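Local coordinates for protein fucose-specific lectin (Aleuria aurantia, PDB 6GKE) that binds L-fucose specifically, preferring alpha-1,6-linked core fucose on glycoproteins, through five sites on each six-bladed beta-propeller of a homodimer, at the interface of chains A and B. Coordinates in Å, arbitrary orientation; residue numbers count along the deposited sequence, not the author numbering. Chains: chain A/B, Fucose-specific lectin.

The interface of chains A and B. Residues chain A 58, 83; chain B 310-311.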
loop_
_atom_site.group_PDB
_atom_site.type_symbol
_atom_site.label_atom_id
_atom_site.label_comp_id
_atom_site.label_asym_id
_atom_site.label_seq_id
_atom_site.Cartn_x
_atom_site.Cartn_y
_atom_site.Cartn_z
ATOM N N LYS A 58 -2.937 -7.881 14.591
ATOM C CA LYS A 58 -1.899 -8.268 13.654
ATOM C C LYS A 58 -1.985 -7.359 12.428
ATOM O O LYS A 58 -3.056 -6.876 12.069
ATOM C CB LYS A 58 -2.008 -9.738 13.242
ATOM C CG LYS A 58 -3.106 -10.085 12.244
ATOM C CD LYS A 58 -2.983 -11.503 11.737
ATOM C CE LYS A 58 -3.983 -11.841 10.654
ATOM N NZ LYS A 58 -3.722 -13.197 10.116
ATOM N N LYS A 83 -1.787 -11.408 16.950
ATOM C CA LYS A 83 -0.659 -11.943 16.190
ATOM C C LYS A 83 -0.597 -13.466 16.265
ATOM O O LYS A 83 0.147 -14.075 15.510
ATOM C CB LYS A 83 0.659 -11.331 16.656
ATOM C CG LYS A 83 0.879 -9.953 16.062
ATOM C CD LYS A 83 2.088 -9.259 16.593
ATOM C CE LYS A 83 2.232 -7.866 16.026
ATOM N NZ LYS A 83 3.402 -7.183 16.621
ATOM N N ALA B 310 3.880 -10.990 11.427
ATOM C CA ALA B 310 3.409 -11.948 12.406
ATOM C C ALA B 310 1.920 -12.224 12.179
ATOM O O ALA B 310 1.142 -11.320 11.874
ATOM C CB ALA B 310 3.663 -11.436 13.801
ATOM N N GLY B 311 1.544 -13.495 12.333
ATOM C CA GLY B 311 0.173 -13.936 12.151
ATOM C C GLY B 311 -0.119 -14.394 10.730
ATOM O O GLY B 311 -1.264 -14.699 10.404
#
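A:Lys58 and B:Gly311 show how a long side chain can hold the tail of a partner subunit through its main chain. Starting at the root, CB of A:Lys58 lies 3.8 Å from the carbonyl O of B:Ala310. The first torsion (chi1 76°) turns CG to lie beside both the backbone N and the carbonyl carbon and directs the rest of the chain alongside the tail, and every later torsion is extended. The methylenes therefore run on past the next residue: CD packs 4.0 Å from CA of B:Gly311, and CE passes near the carbonyl oxygen of the same glycine. At the tip, the terminal amino nitrogen NZ donates a hydrogen bond of 2.9 Å to B:Gly311 O. It approaches from above the carbonyl plane, 42° out of it, rather than along a lone pair. The C=O...N angle is 134°.

A second lysine meets the tail through its carbon stem and backbone. The methyl CB of B:Ala310 rests against the stem of A:Lys83, 3.9 Å from CD and about as far from CG, while the backbone O of A:Lys83 sits 3.4 Å from CA of B:Gly311. The extended chain of A:Lys83 lays CG and CD along the methyl.

All four residues lie in loops. The C-terminal peptide of chain B reaches across to loops on the propeller of chain A, and a two-fold twin repeats the contact, in keeping with a homodimer joined through its terminal peptides.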